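PDB 7COK: 5-ketofructose reductase from Gluconobacter sp., which probably catalyses the NADPH-dependent reduction of 5-ketofructose to fructose, as a member of a novel class in the shikimate dehydrogenase family. Local coordinates for residues Thr16-Asn21 and Asn42-Ala47; Val63-Ser68 and Asn93-Arg98. One frame throughout, in Å; residues are numbered along the deposited sequence.

Contact 1 (Thr16-Asn21 and Asn42-Ala47)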
loop_
_atom_site.group_PDB
_atom_site.type_symbol
_atom_site.label_atom_id
_atom_site.label_comp_id
_atom_site.label_asym_id
_atom_site.label_seq_id
_atom_site.Cartn_x
_atom_site.Cartn_y
_atom_site.Cartn_z
ATOM N N THR A 16 10.489 11.908 -1.390
ATOM C CA THR A 16 10.744 12.117 -2.811
ATOM C C THR A 16 12.189 12.553 -3.028
ATOM O O THR A 16 12.656 13.460 -2.322
ATOM C CB THR A 16 9.732 13.091 -3.493
ATOM O OG1 THR A 16 9.911 13.038 -4.910
ATOM C CG2 THR A 16 9.844 14.543 -3.030
ATOM N N PRO A 17 12.917 11.913 -3.956
ATOM C CA PRO A 17 12.502 10.722 -4.719
ATOM C C PRO A 17 12.558 9.458 -3.852
ATOM O O PRO A 17 13.222 9.452 -2.826
ATOM C CB PRO A 17 13.560 10.650 -5.829
ATOM C CG PRO A 17 14.771 11.292 -5.233
ATOM C CD PRO A 17 14.249 12.402 -4.372
ATOM N N CYS A 18 11.829 8.419 -4.242
ATOM C CA CYS A 18 11.812 7.181 -3.457
ATOM C C CYS A 18 12.297 5.920 -4.168
ATOM O O CYS A 18 12.397 4.859 -3.533
ATOM C CB CYS A 18 10.415 6.937 -2.874
ATOM S SG CYS A 18 9.205 6.370 -4.066
ATOM N N ALA A 19 12.611 6.032 -5.461
ATOM C CA ALA A 19 12.872 4.854 -6.289
ATOM C C ALA A 19 14.142 4.115 -5.884
ATOM O O ALA A 19 14.252 2.902 -6.101
ATOM C CB ALA A 19 12.921 5.242 -7.758
ATOM N N ASP A 20 15.078 4.815 -5.259
ATOM C CA ASP A 20 16.350 4.193 -4.896
ATOM C C ASP A 20 16.423 3.759 -3.433
ATOM O O ASP A 20 17.464 3.295 -2.974
ATOM C CB ASP A 20 17.510 5.125 -5.216
ATOM C CG ASP A 20 17.692 5.358 -6.694
ATOM O OD1 ASP A 20 17.539 4.417 -7.512
ATOM O OD2 ASP A 20 18.019 6.510 -7.044
ATOM N N ASN A 21 15.308 3.879 -2.716
ATOM C CA ASN A 21 15.245 3.549 -1.298
ATOM C C ASN A 21 14.899 2.074 -1.076
ATOM O O ASN A 21 13.792 1.654 -1.370
ATOM C CB ASN A 21 14.232 4.472 -0.616
ATOM C CG ASN A 21 14.250 4.371 0.891
ATOM O OD1 ASN A 21 14.416 3.298 1.469
ATOM N ND2 ASN A 21 14.027 5.503 1.548
ATOM N N ASN A 42 6.005 1.964 -0.504
ATOM C CA ASN A 42 6.977 3.026 -0.761
ATOM C C ASN A 42 6.376 4.051 -1.720
ATOM O O ASN A 42 6.201 3.787 -2.922
ATOM C CB ASN A 42 8.232 2.390 -1.369
ATOM C CG ASN A 42 9.379 3.379 -1.544
ATOM O OD1 ASN A 42 9.509 4.321 -0.785
ATOM N ND2 ASN A 42 10.242 3.124 -2.529
ATOM N N CYS A 43 6.012 5.211 -1.174
ATOM C CA CYS A 43 5.281 6.247 -1.929
ATOM C C CYS A 43 6.137 7.457 -2.238
ATOM O O CYS A 43 6.880 7.931 -1.392
ATOM C CB CYS A 43 4.083 6.737 -1.127
ATOM S SG CYS A 43 2.903 5.453 -0.660
ATOM N N ASP A 44 5.990 7.962 -3.464
ATOM C CA ASP A 44 6.664 9.172 -3.822
ATOM C C ASP A 44 5.710 10.327 -3.570
ATOM O O ASP A 44 4.755 10.537 -4.318
ATOM C CB ASP A 44 7.141 9.128 -5.263
ATOM C CG ASP A 44 8.250 10.085 -5.515
ATOM O OD1 ASP A 44 7.975 11.295 -5.505
ATOM O OD2 ASP A 44 9.397 9.643 -5.701
ATOM N N VAL A 45 5.976 11.059 -2.494
ATOM C CA VAL A 45 5.063 12.092 -2.019
ATOM C C VAL A 45 5.793 13.425 -2.112
ATOM O O VAL A 45 6.865 13.595 -1.533
ATOM C CB VAL A 45 4.631 11.827 -0.551
ATOM C CG1 VAL A 45 3.807 12.971 -0.014
ATOM C CG2 VAL A 45 3.837 10.531 -0.424
ATOM N N LYS A 46 5.211 14.369 -2.850
ATOM C CA LYS A 46 5.814 15.694 -2.998
ATOM C C LYS A 46 5.536 16.549 -1.746
ATOM O O LYS A 46 4.634 16.254 -0.946
ATOM C CB LYS A 46 5.318 16.372 -4.289
ATOM C CG LYS A 46 5.521 15.552 -5.575
ATOM C CD LYS A 46 6.945 15.006 -5.710
ATOM C CE LYS A 46 7.165 14.200 -6.989
ATOM N NZ LYS A 46 6.413 12.905 -7.109
ATOM N N ALA A 47 6.303 17.627 -1.556
ATOM C CA ALA A 47 6.090 18.484 -0.364
ATOM C C ALA A 47 4.649 18.976 -0.264
ATOM O O ALA A 47 4.080 18.998 0.830
ATOM C CB ALA A 47 7.053 19.652 -0.311
#
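Asp44 holds the loop by both oxygens of its carboxylate. Thr16 OG1 donates to Asp44 OD1 at 2.7 Å on the syn side, somewhat out of the carboxylate plane, and from the opposite face of that plane Lys46 NZ forms a salt bridge to the same OD1 at 2.8 Å. The other oxygen, Asp44 OD2, accepts a weak bond from Cys18 N at 3.1 Å. Because Thr16 OG1 lies anti to its backbone N (chi1 -169°), the hydroxyl is set against the acid, while Thr16 CG2 comes within 3.5 Å of Val45 O. An alanine in place of Asp44 would probably leave Thr16 OG1 and Lys46 NZ without their shared acceptor and let the loop shift from the strand end.

The close-packed part continues at Cys18, whose SG lies 3.6 Å from Asp44 CB. Beside it, Asn42 ND2 donates to Cys18 O at 2.9 Å, with the acceptor close to the amide plane but the donor well above the carbonyl plane. Asn21 N reaches Cys18 O from the other face, closing a type I turn, so one oxygen serves both turn and strand. The solvent side is looser: Pro17, after a cis peptide bond, is exposed and touches Asp44 OD2 chiefly through its CA.

The second subunit adds Glu61, which also pairs with Lys46 NZ, and Phe6, whose carbonyl takes Asn42 ND2. The loop thus links strand 9-15 to helix 23-34 while resting on the end of strand 38-44, which pairs with strand 9-15.

Contact 2 (Val63-Ser68 and Asn93-Arg98)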
loop_
_atom_site.group_PDB
_atom_site.type_symbol
_atom_site.label_atom_id
_atom_site.label_comp_id
_atom_site.label_asym_id
_atom_site.label_seq_id
_atom_site.Cartn_x
_atom_site.Cartn_y
_atom_site.Cartn_z
ATOM N N VAL A 63 -0.822 1.349 10.055
ATOM C CA VAL A 63 -0.391 1.342 11.455
ATOM C C VAL A 63 0.855 2.174 11.692
ATOM O O VAL A 63 1.237 2.444 12.838
ATOM C CB VAL A 63 -0.226 -0.083 12.035
ATOM C CG1 VAL A 63 -1.538 -0.860 11.891
ATOM C CG2 VAL A 63 0.907 -0.803 11.343
ATOM N N GLY A 64 1.499 2.584 10.606
ATOM C CA GLY A 64 2.705 3.382 10.693
ATOM C C GLY A 64 3.256 3.729 9.343
ATOM O O GLY A 64 2.865 3.140 8.339
ATOM N N PHE A 65 4.166 4.700 9.335
ATOM C CA PHE A 65 4.906 5.029 8.126
ATOM C C PHE A 65 6.207 5.724 8.473
ATOM O O PHE A 65 6.311 6.301 9.537
ATOM C CB PHE A 65 4.068 5.899 7.167
ATOM C CG PHE A 65 3.582 7.202 7.756
ATOM C CD1 PHE A 65 4.359 8.374 7.658
ATOM C CD2 PHE A 65 2.329 7.268 8.378
ATOM C CE1 PHE A 65 3.882 9.589 8.188
ATOM C CE2 PHE A 65 1.843 8.491 8.883
ATOM C CZ PHE A 65 2.623 9.642 8.798
ATOM N N ASN A 66 7.189 5.622 7.576
ATOM C CA ASN A 66 8.403 6.446 7.614
ATOM C C ASN A 66 8.273 7.694 6.803
ATOM O O ASN A 66 7.492 7.751 5.844
ATOM C CB ASN A 66 9.583 5.644 7.060
ATOM C CG ASN A 66 9.930 4.460 7.929
ATOM O OD1 ASN A 66 10.012 3.334 7.439
ATOM N ND2 ASN A 66 10.068 4.692 9.233
ATOM N N CYS A 67 9.057 8.688 7.207
ATOM C CA CYS A 67 9.303 9.868 6.390
ATOM C C CYS A 67 10.788 9.965 6.143
ATOM O O CYS A 67 11.601 9.784 7.060
ATOM C CB CYS A 67 8.877 11.113 7.131
ATOM S SG CYS A 67 7.106 11.278 7.286
ATOM N N SER A 68 11.145 10.203 4.888
ATOM C CA SER A 68 12.535 10.476 4.517
ATOM C C SER A 68 12.559 11.854 3.870
ATOM O O SER A 68 11.529 12.547 3.867
ATOM C CB SER A 68 13.065 9.395 3.562
ATOM O OG SER A 68 12.968 8.102 4.122
ATOM N N ASN A 93 11.214 10.640 11.590
ATOM C CA ASN A 93 11.325 9.738 10.462
ATOM C C ASN A 93 10.456 8.490 10.618
ATOM O O ASN A 93 10.438 7.694 9.709
ATOM C CB ASN A 93 12.777 9.311 10.238
ATOM C CG ASN A 93 13.278 8.394 11.339
ATOM O OD1 ASN A 93 13.360 8.794 12.486
ATOM N ND2 ASN A 93 13.601 7.168 10.995
ATOM N N CYS A 94 9.782 8.312 11.758
ATOM C CA CYS A 94 8.987 7.118 12.020
ATOM C C CYS A 94 7.741 7.525 12.773
ATOM O O CYS A 94 7.818 8.037 13.905
ATOM C CB CYS A 94 9.805 6.151 12.854
ATOM S SG CYS A 94 8.927 4.614 13.302
ATOM N N VAL A 95 6.604 7.315 12.136
ATOM C CA VAL A 95 5.306 7.696 12.705
ATOM C C VAL A 95 4.507 6.445 12.994
ATOM O O VAL A 95 4.378 5.586 12.140
ATOM C CB VAL A 95 4.512 8.645 11.756
ATOM C CG1 VAL A 95 3.117 8.981 12.333
ATOM C CG2 VAL A 95 5.306 9.922 11.497
ATOM N N ALA A 96 3.964 6.348 14.202
ATOM C CA ALA A 96 3.019 5.304 14.546
ATOM C C ALA A 96 1.629 5.888 14.515
ATOM O O ALA A 96 1.446 7.060 14.887
ATOM C CB ALA A 96 3.298 4.768 15.935
ATOM N N ILE A 97 0.669 5.088 14.050
ATOM C CA ILE A 97 -0.746 5.410 14.059
ATOM C C ILE A 97 -1.416 4.464 15.059
ATOM O O ILE A 97 -1.484 3.243 14.848
ATOM C CB ILE A 97 -1.420 5.341 12.662
ATOM C CG1 ILE A 97 -0.570 6.075 11.605
ATOM C CG2 ILE A 97 -2.839 5.905 12.735
ATOM C CD1 ILE A 97 -1.132 6.076 10.187
ATOM N N ARG A 98 -1.872 5.049 16.166
ATOM C CA ARG A 98 -2.503 4.294 17.248
ATOM C C ARG A 98 -3.866 4.892 17.522
ATOM O O ARG A 98 -3.964 6.024 18.001
ATOM C CB ARG A 98 -1.637 4.294 18.511
#
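Val95 lies over one face of the Phe65 ring, the two side chains running side by side and pointing the same way. Val95 CB stands 3.8 Å from the centroid of the Phe65 ring, 16° off the normal, in a CH-pi contact. Phe65 CG sits between the backbone N and the carbonyl carbon (chi1 58°), with the ring leaning over the partner strand. Val95 CG2 is 3.6 Å from Phe65 CE1, and Val95 CG1 is equally near Phe65 CZ. Ile97 meets the ring differently, crossing Phe65 at about a right angle and bringing CD1 to the ring edge, 4.0 Å from Phe65 CE2. Phe65 and Val95 form a hydrogen-bonded antiparallel pair, with Val95 N 2.8 Å from Phe65 O and Phe65 N donating back to Val95 O.

On the other face of the sheet, Asn66 ND2 donates to Asn93 O at 3.1 Å, with the acceptor close to the amide plane of Asn66, and Cys67 N reaches the same oxygen at 3.0 Å from above the carbonyl plane. Asn66 OD1 is taken by Tyr40 OH, and Asn93 OD1 by Thr107 N. Leu102 touches Phe65, Val95 and Ile97, whereas Trp263 of helix 248-264 packs on Asn66 and Cys94.

Asn93 and Cys94 sit opposite His105 of strand 101-105, the other neighbour of strand 94-98, as a classic beta bulge in the mixed sheet of the shikimate dehydrogenase substrate-binding domain.

In the fold
Both contacts belong to one mixed sheet, but they sample it at different depths. Contact 2 is buried between adjacent strands and is untouched by the second subunit; backbone pairing and apolar side chains dominate it. Contact 1 is partly buried, joins a loop to the outermost strand of the sheet within this chain, relies on a charged group and on polar side chains, and is bonded directly by the second subunit. Their centres lie about 15 Å apart, and they touch lightly where Asn21 packs on Ser68. Strand 9-15 connects them, pairing with strand 38-44 on one side and with strand 64-67 on the other, and Phe14 touches residues of both contacts.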